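Local coordinates for protein protocatechuate decarboxylase (Klebsiella pneumoniae, PDB 5O3M) that decarboxylates 3,4-dihydroxybenzoic acid (protocatechuate), as a member of the prenylated-flavin-dependent UbiD family, at residues P156-T161 against A335-L340; P167-G172 against I228-D233; L385-V390 against I419-D424. One frame throughout, in Å; residues are numbered along the deposited sequence.

Contact 1. Residues P156-T161 against A335-L340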
loop_
_atom_site.group_PDB
_atom_site.type_symbol
_atom_site.label_atom_id
_atom_site.label_comp_id
_atom_site.label_asym_id
_atom_site.label_seq_id
_atom_site.Cartn_x
_atom_site.Cartn_y
_atom_site.Cartn_z
ATOM N N PRO A 156 -32.833 -10.827 -44.300
ATOM C CA PRO A 156 -32.347 -11.719 -43.238
ATOM C C PRO A 156 -31.501 -10.946 -42.234
ATOM O O PRO A 156 -30.352 -10.594 -42.508
ATOM C CB PRO A 156 -31.520 -12.758 -44.013
ATOM C CG PRO A 156 -30.983 -11.990 -45.183
ATOM C CD PRO A 156 -32.011 -10.928 -45.523
ATOM N N ALA A 157 -32.084 -10.657 -41.072
ATOM C CA ALA A 157 -31.349 -10.037 -39.979
ATOM C C ALA A 157 -30.791 -11.134 -39.080
ATOM O O ALA A 157 -31.569 -11.793 -38.382
ATOM C CB ALA A 157 -32.253 -9.106 -39.187
ATOM N N PRO A 158 -29.480 -11.375 -39.067
ATOM C CA PRO A 158 -28.940 -12.467 -38.243
ATOM C C PRO A 158 -29.034 -12.165 -36.756
ATOM O O PRO A 158 -28.962 -11.008 -36.334
ATOM C CB PRO A 158 -27.474 -12.558 -38.685
ATOM C CG PRO A 158 -27.411 -11.879 -39.991
ATOM C CD PRO A 158 -28.468 -10.816 -39.972
ATOM N N THR A 159 -29.214 -13.229 -35.961
ATOM C CA THR A 159 -29.074 -13.179 -34.508
ATOM C C THR A 159 -27.743 -13.814 -34.132
ATOM O O THR A 159 -27.431 -14.927 -34.576
ATOM C CB THR A 159 -30.199 -13.915 -33.777
ATOM O OG1 THR A 159 -30.077 -15.316 -34.027
ATOM C CG2 THR A 159 -31.581 -13.439 -34.217
ATOM N N ASN A 160 -26.972 -13.107 -33.302
ATOM C CA ASN A 160 -25.621 -13.550 -32.958
ATOM C C ASN A 160 -25.633 -14.765 -32.038
ATOM O O ASN A 160 -24.844 -15.697 -32.234
ATOM C CB ASN A 160 -24.844 -12.408 -32.310
ATOM C CG ASN A 160 -23.932 -11.707 -33.286
ATOM O OD1 ASN A 160 -22.708 -11.807 -33.181
ATOM N ND2 ASN A 160 -24.518 -11.003 -34.246
ATOM N N THR A 161 -26.489 -14.773 -31.019
ATOM C CA THR A 161 -26.602 -15.904 -30.114
ATOM C C THR A 161 -28.066 -16.245 -29.898
ATOM O O THR A 161 -28.951 -15.413 -30.120
ATOM C CB THR A 161 -25.945 -15.634 -28.750
ATOM O OG1 THR A 161 -26.841 -14.884 -27.897
ATOM C CG2 THR A 161 -24.616 -14.892 -28.929
ATOM N N ALA A 335 -28.741 -7.810 -53.834
ATOM C CA ALA A 335 -28.204 -7.047 -52.714
ATOM C C ALA A 335 -27.483 -7.942 -51.707
ATOM O O ALA A 335 -27.932 -9.043 -51.384
ATOM C CB ALA A 335 -29.330 -6.268 -52.028
ATOM N N ILE A 336 -26.333 -7.475 -51.236
ATOM C CA ILE A 336 -25.645 -8.103 -50.112
ATOM C C ILE A 336 -26.148 -7.455 -48.833
ATOM O O ILE A 336 -26.261 -6.225 -48.755
ATOM C CB ILE A 336 -24.121 -7.947 -50.232
ATOM C CG1 ILE A 336 -23.607 -8.603 -51.506
ATOM C CG2 ILE A 336 -23.430 -8.527 -48.985
ATOM C CD1 ILE A 336 -22.277 -8.073 -51.947
ATOM N N LEU A 337 -26.452 -8.271 -47.830
ATOM C CA LEU A 337 -26.681 -7.781 -46.475
ATOM C C LEU A 337 -25.396 -7.974 -45.677
ATOM O O LEU A 337 -24.974 -9.111 -45.434
ATOM C CB LEU A 337 -27.849 -8.493 -45.799
ATOM C CG LEU A 337 -27.903 -7.893 -44.396
ATOM C CD1 LEU A 337 -28.929 -6.778 -44.303
ATOM C CD2 LEU A 337 -28.121 -8.951 -43.353
ATOM N N GLN A 338 -24.771 -6.871 -45.270
ATOM C CA GLN A 338 -23.506 -6.912 -44.537
ATOM C C GLN A 338 -23.749 -6.580 -43.070
ATOM O O GLN A 338 -24.457 -5.616 -42.756
ATOM C CB GLN A 338 -22.489 -5.944 -45.138
ATOM C CG GLN A 338 -21.219 -5.806 -44.337
ATOM C CD GLN A 338 -20.273 -4.755 -44.918
ATOM O OE1 GLN A 338 -20.678 -3.903 -45.705
ATOM N NE2 GLN A 338 -19.007 -4.821 -44.526
ATOM N N THR A 339 -23.197 -7.401 -42.184
ATOM C CA THR A 339 -23.285 -7.184 -40.746
ATOM C C THR A 339 -22.010 -7.755 -40.130
ATOM O O THR A 339 -21.009 -7.940 -40.825
ATOM C CB THR A 339 -24.583 -7.800 -40.188
ATOM O OG1 THR A 339 -24.713 -7.491 -38.791
ATOM C CG2 THR A 339 -24.589 -9.300 -40.384
ATOM N N LEU A 340 -22.035 -8.041 -38.828
ATOM C CA LEU A 340 -20.843 -8.565 -38.176
ATOM C C LEU A 340 -21.229 -9.644 -37.168
ATOM O O LEU A 340 -22.389 -9.769 -36.772
ATOM C CB LEU A 340 -20.037 -7.435 -37.499
ATOM C CG LEU A 340 -20.782 -6.445 -36.587
ATOM C CD1 LEU A 340 -21.338 -7.141 -35.346
ATOM C CD2 LEU A 340 -19.856 -5.314 -36.195
#
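With CG of Leu-337 set opposite the backbone N (chi1 178°) and OG1 of Thr-339 in the same orientation (chi1 -176°), CD2 of the leucine and CG2 of the threonine both come to the ring of Pro-158. Strand 337-339 is an outermost strand, within this chain, of the mixed sheet that also holds strands 42-45, 77-80 and 91-93; the irregular segment 156-161 runs beside it, and the end-to-end directions of the touching parts differ by 4°. No hydrogen bond crosses between them. The ring of Pro-158 carries the apolar part: its CD reaches CD2 of Leu-337 tip to tip at 3.9 Å, and its CG meets CG2 of Thr-339 in the same manner at 3.8 Å. Two neighbouring ring atoms thus bridge two side chains that project from the same side of the strand.

The torsion that directs the threonine methyl to the proline also sends OG1 elsewhere, to a hydrogen bond with the backbone N of Cys-170 on strand 168-177. Backbone bonds from Leu-337 to Arg-90 and Leu-92 tie the strand to its sheet neighbour, strand 91-93, while Pro-158 is bonded through its backbone to Phe-168. Further along, Leu-340 turns its CB away from the loop and belongs to the pocket occupied by pentane-1,5-diol. Phe-498 of a second subunit packs on Asn-160. The amide of this buried asparagine is held by OD1, which accepts a hydrogen bond from the backbone N of Gly-342; ND2 approaches the carbonyl O of Leu-340 to 3.5 Å without bonding to it.

Contact 2. Residues P167-G172 against I228-D233. With 9JE (pentane-1,5-diol), chain G.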
loop_
_atom_site.group_PDB
_atom_site.type_symbol
_atom_site.label_atom_id
_atom_site.label_comp_id
_atom_site.label_asym_id
_atom_site.label_seq_id
_atom_site.Cartn_x
_atom_site.Cartn_y
_atom_site.Cartn_z
ATOM N N PRO A 167 -33.670 -10.402 -33.918
ATOM C CA PRO A 167 -32.783 -10.226 -35.079
ATOM C C PRO A 167 -32.177 -8.824 -35.117
ATOM O O PRO A 167 -32.845 -7.837 -34.802
ATOM C CB PRO A 167 -33.711 -10.465 -36.284
ATOM C CG PRO A 167 -34.978 -11.067 -35.721
ATOM C CD PRO A 167 -35.077 -10.630 -34.295
ATOM N N PHE A 168 -30.906 -8.733 -35.535
ATOM C CA PHE A 168 -30.187 -7.458 -35.588
ATOM C C PHE A 168 -29.602 -7.163 -36.968
ATOM O O PHE A 168 -29.170 -8.072 -37.686
ATOM C CB PHE A 168 -29.022 -7.422 -34.572
ATOM C CG PHE A 168 -29.438 -7.039 -33.179
ATOM C CD1 PHE A 168 -29.990 -7.983 -32.318
ATOM C CD2 PHE A 168 -29.256 -5.739 -32.722
ATOM C CE1 PHE A 168 -30.372 -7.632 -31.033
ATOM C CE2 PHE A 168 -29.629 -5.381 -31.425
ATOM C CZ PHE A 168 -30.193 -6.332 -30.588
ATOM N N PHE A 169 -29.585 -5.878 -37.324
ATOM C CA PHE A 169 -28.606 -5.325 -38.253
ATOM C C PHE A 169 -27.550 -4.606 -37.423
ATOM O O PHE A 169 -27.884 -3.717 -36.625
ATOM C CB PHE A 169 -29.245 -4.351 -39.248
ATOM C CG PHE A 169 -30.445 -4.919 -39.988
ATOM C CD1 PHE A 169 -30.283 -5.863 -40.992
ATOM C CD2 PHE A 169 -31.728 -4.492 -39.683
ATOM C CE1 PHE A 169 -31.383 -6.380 -41.672
ATOM C CE2 PHE A 169 -32.822 -5.004 -40.347
ATOM C CZ PHE A 169 -32.646 -5.944 -41.357
ATOM N N CYS A 170 -26.285 -4.993 -37.597
ATOM C CA CYS A 170 -25.206 -4.501 -36.745
ATOM C C CYS A 170 -24.286 -3.499 -37.421
ATOM O O CYS A 170 -23.390 -2.968 -36.762
ATOM C CB CYS A 170 -24.365 -5.669 -36.210
ATOM S SG CYS A 170 -25.250 -6.746 -35.043
ATOM N N LEU A 171 -24.473 -3.212 -38.703
ATOM C CA LEU A 171 -23.589 -2.272 -39.388
ATOM C C LEU A 171 -24.401 -1.207 -40.110
ATOM O O LEU A 171 -24.173 -0.899 -41.281
ATOM C CB LEU A 171 -22.652 -3.012 -40.338
ATOM C CG LEU A 171 -21.412 -3.633 -39.690
ATOM C CD1 LEU A 171 -20.579 -4.331 -40.720
ATOM C CD2 LEU A 171 -20.570 -2.564 -38.955
ATOM N N GLY A 172 -25.368 -0.621 -39.402
ATOM C CA GLY A 172 -26.228 0.398 -39.970
ATOM C C GLY A 172 -25.672 1.804 -39.853
ATOM O O GLY A 172 -25.497 2.324 -38.743
ATOM N N ILE A 228 -30.806 4.417 -43.041
ATOM C CA ILE A 228 -29.876 3.453 -42.475
ATOM C C ILE A 228 -29.229 2.739 -43.651
ATOM O O ILE A 228 -29.895 1.967 -44.352
ATOM C CB ILE A 228 -30.578 2.451 -41.550
ATOM C CG1 ILE A 228 -31.465 3.171 -40.515
ATOM C CG2 ILE A 228 -29.563 1.510 -40.939
ATOM C CD1 ILE A 228 -30.703 3.990 -39.473
ATOM N N ASN A 229 -27.939 2.978 -43.863
ATOM C CA ASN A 229 -27.229 2.483 -45.032
ATOM C C ASN A 229 -26.312 1.324 -44.642
ATOM O O ASN A 229 -25.499 1.452 -43.723
ATOM C CB ASN A 229 -26.428 3.616 -45.677
ATOM C CG ASN A 229 -27.298 4.806 -46.069
ATOM O OD1 ASN A 229 -27.679 4.945 -47.226
ATOM N ND2 ASN A 229 -27.607 5.667 -45.107
ATOM N N MET A 230 -26.429 0.202 -45.351
ATOM C CA MET A 230 -25.697 -1.012 -45.012
ATOM C C MET A 230 -25.093 -1.624 -46.268
ATOM O O MET A 230 -25.726 -1.628 -47.325
ATOM C CB MET A 230 -26.615 -2.025 -44.340
ATOM C CG MET A 230 -27.403 -1.438 -43.182
ATOM S SD MET A 230 -28.410 -2.689 -42.370
ATOM C CE MET A 230 -29.622 -2.995 -43.650
ATOM N N GLY A 231 -23.876 -2.159 -46.139
ATOM C CA GLY A 231 -23.169 -2.744 -47.267
ATOM C C GLY A 231 -22.342 -1.695 -47.977
ATOM O O GLY A 231 -22.731 -1.210 -49.041
ATOM N N LEU A 232 -21.206 -1.325 -47.392
ATOM C CA LEU A 232 -20.484 -0.130 -47.799
ATOM C C LEU A 232 -19.013 -0.447 -48.019
ATOM O O LEU A 232 -18.476 -1.424 -47.492
ATOM C CB LEU A 232 -20.612 0.989 -46.745
ATOM C CG LEU A 232 -22.019 1.225 -46.184
ATOM C CD1 LEU A 232 -22.011 2.218 -45.018
ATOM C CD2 LEU A 232 -22.943 1.695 -47.286
ATOM N N ASP A 233 -18.374 0.397 -48.825
ATOM C CA ASP A 233 -16.925 0.509 -48.863
ATOM C C ASP A 233 -16.396 0.476 -47.430
ATOM O O ASP A 233 -16.825 1.282 -46.586
ATOM C CB ASP A 233 -16.533 1.807 -49.576
ATOM C CG ASP A 233 -15.019 2.004 -49.692
ATOM O OD1 ASP A 233 -14.247 1.184 -49.141
ATOM O OD2 ASP A 233 -14.607 2.991 -50.356
HETATM C C02 9JE G . -18.598 1.507 -33.233
HETATM C C03 9JE G . -18.521 0.405 -34.272
HETATM C C04 9JE G . -19.070 -0.935 -33.787
HETATM C C05 9JE G . -20.424 -1.301 -34.406
HETATM C C06 9JE G . -21.066 -2.545 -33.775
HETATM O O01 9JE G . -17.297 1.944 -32.957
HETATM O O07 9JE G . -22.406 -2.691 -34.197
#
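Met-230 and Phe-169 form the tight part of this contact. Their side chains cross at about a right angle, SD of Met-230 lying 3.6 Å from CB of Phe-169 and 4.5 Å from the ring centroid, 41° off the ring normal: an oblique Met-aromatic contact. The methionine chain is bent at its last torsion (chi3 -69°), which carries the terminal methyl CE over one ring face, displaced toward the rim near CD1. Leu-337 packs on both residues, as does Ile-285 of strand 283-289. Equally close is the approach at Gly-172, where the lack of a side chain lets CG2 of Ile-228 come within 3.6 Å of the glycine CA, while CG of Met-230 reaches the same CA at 3.9 Å.

Strands 168-177 and 224-230 pair antiparallel in the curled sheet of the central domain, consistent with the split barrel of UbiD enzymes, but here the short segments diverge, crossing at 97° with no hydrogen bond between them. The packing is looser around Leu-171. Its side chain stays 5.7 Å or more from segment 228-233, and its carbonyl O lies near the methionine CG and the carbonyl O of Asn-229, an acceptor like itself; the Leu-171 oxygen is hydrogen-bonded instead to Tyr-237 OH, which also bonds Gly-231 N. The side chain of Cys-170 starts away from segment 228-233, and its backbone carbonyl O accepts a 2.8 Å hydrogen bond from O07 of pentane-1,5-diol.

Contact 3. Residues L385-V390 against I419-D424. With 9JE (pentane-1,5-diol), chain H.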
loop_
_atom_site.group_PDB
_atom_site.type_symbol
_atom_site.label_atom_id
_atom_site.label_comp_id
_atom_site.label_asym_id
_atom_site.label_seq_id
_atom_site.Cartn_x
_atom_site.Cartn_y
_atom_site.Cartn_z
ATOM N N LEU A 385 -7.924 -1.632 -23.394
ATOM C CA LEU A 385 -6.504 -1.880 -23.133
ATOM C C LEU A 385 -5.634 -1.139 -24.137
ATOM O O LEU A 385 -5.729 -1.379 -25.344
ATOM C CB LEU A 385 -6.205 -3.381 -23.173
ATOM C CG LEU A 385 -4.770 -3.900 -23.151
ATOM C CD1 LEU A 385 -4.057 -3.361 -21.942
ATOM C CD2 LEU A 385 -4.724 -5.449 -23.161
ATOM N N GLY A 386 -4.775 -0.251 -23.646
ATOM C CA GLY A 386 -3.840 0.426 -24.530
ATOM C C GLY A 386 -2.391 -0.023 -24.361
ATOM O O GLY A 386 -1.852 0.025 -23.257
ATOM N N ILE A 387 -1.755 -0.483 -25.437
ATOM C CA ILE A 387 -0.325 -0.789 -25.460
ATOM C C ILE A 387 0.371 0.395 -26.110
ATOM O O ILE A 387 0.150 0.683 -27.295
ATOM C CB ILE A 387 -0.016 -2.086 -26.238
ATOM C CG1 ILE A 387 -1.085 -3.168 -26.006
ATOM C CG2 ILE A 387 1.382 -2.601 -25.863
ATOM C CD1 ILE A 387 -1.157 -3.587 -24.536
ATOM N N LEU A 388 1.190 1.106 -25.343
ATOM C CA LEU A 388 1.971 2.210 -25.883
ATOM C C LEU A 388 3.416 1.769 -26.046
ATOM O O LEU A 388 4.032 1.250 -25.102
ATOM C CB LEU A 388 1.891 3.445 -24.984
ATOM C CG LEU A 388 0.689 4.369 -25.191
ATOM C CD1 LEU A 388 -0.623 3.616 -25.024
ATOM C CD2 LEU A 388 0.773 5.513 -24.215
ATOM N N GLN A 389 3.962 1.991 -27.228
ATOM C CA GLN A 389 5.366 1.714 -27.490
ATOM C C GLN A 389 6.137 3.027 -27.512
ATOM O O GLN A 389 5.857 3.907 -28.339
ATOM C CB GLN A 389 5.531 0.965 -28.807
ATOM C CG GLN A 389 6.912 0.394 -29.041
ATOM C CD GLN A 389 7.101 0.007 -30.502
ATOM O OE1 GLN A 389 6.915 0.838 -31.385
ATOM N NE2 GLN A 389 7.433 -1.261 -30.760
ATOM N N VAL A 390 7.110 3.158 -26.613
ATOM C CA VAL A 390 7.856 4.403 -26.525
ATOM C C VAL A 390 9.340 4.123 -26.731
ATOM O O VAL A 390 9.811 2.983 -26.666
ATOM C CB VAL A 390 7.606 5.131 -25.187
ATOM C CG1 VAL A 390 6.102 5.293 -24.945
ATOM C CG2 VAL A 390 8.236 4.373 -24.033
ATOM N N ILE A 419 -0.325 -0.542 -20.908
ATOM C CA ILE A 419 0.933 -1.275 -20.841
ATOM C C ILE A 419 1.961 -0.501 -21.646
ATOM O O ILE A 419 1.727 -0.172 -22.819
ATOM C CB ILE A 419 0.801 -2.719 -21.345
ATOM C CG1 ILE A 419 -0.289 -3.452 -20.546
ATOM C CG2 ILE A 419 2.124 -3.418 -21.226
ATOM C CD1 ILE A 419 -0.572 -4.867 -21.078
ATOM N N LEU A 420 3.075 -0.176 -21.004
ATOM C CA LEU A 420 4.133 0.625 -21.595
ATOM C C LEU A 420 5.296 -0.284 -21.944
ATOM O O LEU A 420 5.752 -1.052 -21.089
ATOM C CB LEU A 420 4.600 1.716 -20.627
ATOM C CG LEU A 420 3.502 2.632 -20.128
ATOM C CD1 LEU A 420 4.014 3.423 -18.940
ATOM C CD2 LEU A 420 3.089 3.568 -21.244
ATOM N N VAL A 421 5.775 -0.198 -23.195
ATOM C CA VAL A 421 6.905 -1.002 -23.643
ATOM C C VAL A 421 7.837 -0.161 -24.506
ATOM O O VAL A 421 7.462 0.885 -25.042
ATOM C CB VAL A 421 6.461 -2.268 -24.413
ATOM C CG1 VAL A 421 5.561 -3.143 -23.543
ATOM C CG2 VAL A 421 5.778 -1.893 -25.752
ATOM N N ASP A 422 9.062 -0.660 -24.661
ATOM C CA ASP A 422 10.093 0.005 -25.448
ATOM C C ASP A 422 9.992 -0.371 -26.924
ATOM O O ASP A 422 9.196 -1.223 -27.315
ATOM C CB ASP A 422 11.471 -0.343 -24.887
ATOM C CG ASP A 422 11.673 0.227 -23.516
ATOM O OD1 ASP A 422 11.685 1.467 -23.435
ATOM O OD2 ASP A 422 11.765 -0.553 -22.543
ATOM N N GLU A 423 10.842 0.251 -27.748
ATOM C CA GLU A 423 10.725 0.113 -29.192
ATOM C C GLU A 423 11.178 -1.245 -29.705
ATOM O O GLU A 423 10.990 -1.511 -30.891
ATOM C CB GLU A 423 11.513 1.212 -29.912
ATOM C CG GLU A 423 13.026 1.059 -29.834
ATOM C CD GLU A 423 13.645 1.763 -28.624
ATOM O OE1 GLU A 423 12.936 2.046 -27.631
ATOM O OE2 GLU A 423 14.862 2.030 -28.675
ATOM N N ASP A 424 11.743 -2.113 -28.858
ATOM C CA ASP A 424 12.135 -3.456 -29.281
ATOM C C ASP A 424 11.111 -4.519 -28.889
ATOM O O ASP A 424 11.424 -5.713 -28.903
ATOM C CB ASP A 424 13.521 -3.822 -28.723
ATOM C CG ASP A 424 13.562 -3.802 -27.196
ATOM O OD1 ASP A 424 12.579 -3.327 -26.582
ATOM O OD2 ASP A 424 14.566 -4.269 -26.609
HETATM C C02 9JE H . 15.075 -1.392 -24.446
HETATM C C03 9JE H . 15.248 -0.784 -25.826
HETATM C C04 9JE H . 16.510 -1.201 -26.570
HETATM C C05 9JE H . 16.266 -0.810 -28.048
HETATM C C06 9JE H . 17.518 -1.081 -28.873
HETATM O O01 9JE H . 15.872 -0.589 -23.606
HETATM O O07 9JE H . 18.198 -2.120 -28.135
#
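Ile-387 and Ile-419 are paired across two neighbouring parallel strands, their side chains lying side by side and pointing the same way with CD1 to CD1 at 3.7 Å. Strands 385-390 and 417-422 are the two strands of a beta-alpha-beta unit whose crossover contains helix 400-411. Four backbone hydrogen bonds join them: Ile-419 N to Gly-386 O, Leu-388 N to Ile-419 O, Val-421 N to Leu-388 O, and Val-390 N to Val-421 O, the last at 2.8 Å and 169°. Leu-388, Ile-419 and Val-421 each use both backbone N and O, bonding to two residues of the other strand in the alternating parallel pattern.

CD1 of Leu-385 joins the isoleucine pair, 3.9 Å from CD1 of Ile-419. On the opposite sheet face, CB of Leu-388 meets CD2 of Leu-420 at 3.9 Å. The extended chain of Gln-389, with CG swung opposite the backbone N (chi1 -169°), follows the neighbouring strand past its last pairs; CG lies 3.3 Å from the carbonyl O of Asp-422, and NE2 is hydrogen-bonded to Val-425 O.

A helix packs on each face. Ile-433 of helix 430-439 packs against Ile-387 and Ile-419, with Ala-436 on Val-421, whereas Ala-404 and Ala-405 of helix 400-411 lie against Leu-388 and Leu-420 respectively. Beyond the paired strands, Asp-422, Glu-423 and Asp-424 line a site holding pentane-1,5-diol, to which Lys-490 NZ is hydrogen-bonded. Val-485 N holds OD2 of Asp-422, and Arg-440 forms a salt bridge with Asp-424, fixing two of the acidic groups beside the diol. OE2 of Glu-423 comes 3.2 Å from the diol carbon C05.

How the contacts relate
Contacts 1 and 2 adjoin, their centres 8 Å apart, and both belong to the Rift-related domain; the chain makes contact 2 between the two segments of contact 1. Leu-337 of strand 337-339 packs on Phe-169 and Met-230, joining the mixed sheet to the curled antiparallel one. Gln-338 OE1 lies 3.1 Å from Leu-232 N, a probable hydrogen bond to the loop following strand 224-230, and Leu-340 and Cys-170 share one diol pocket. Contact 3 follows later in the chain, in the C-terminal domain across the chain's centre, its centre about 36 Å from that of contact 1 and 34 Å from that of contact 2. Its diol site is therefore separate from theirs.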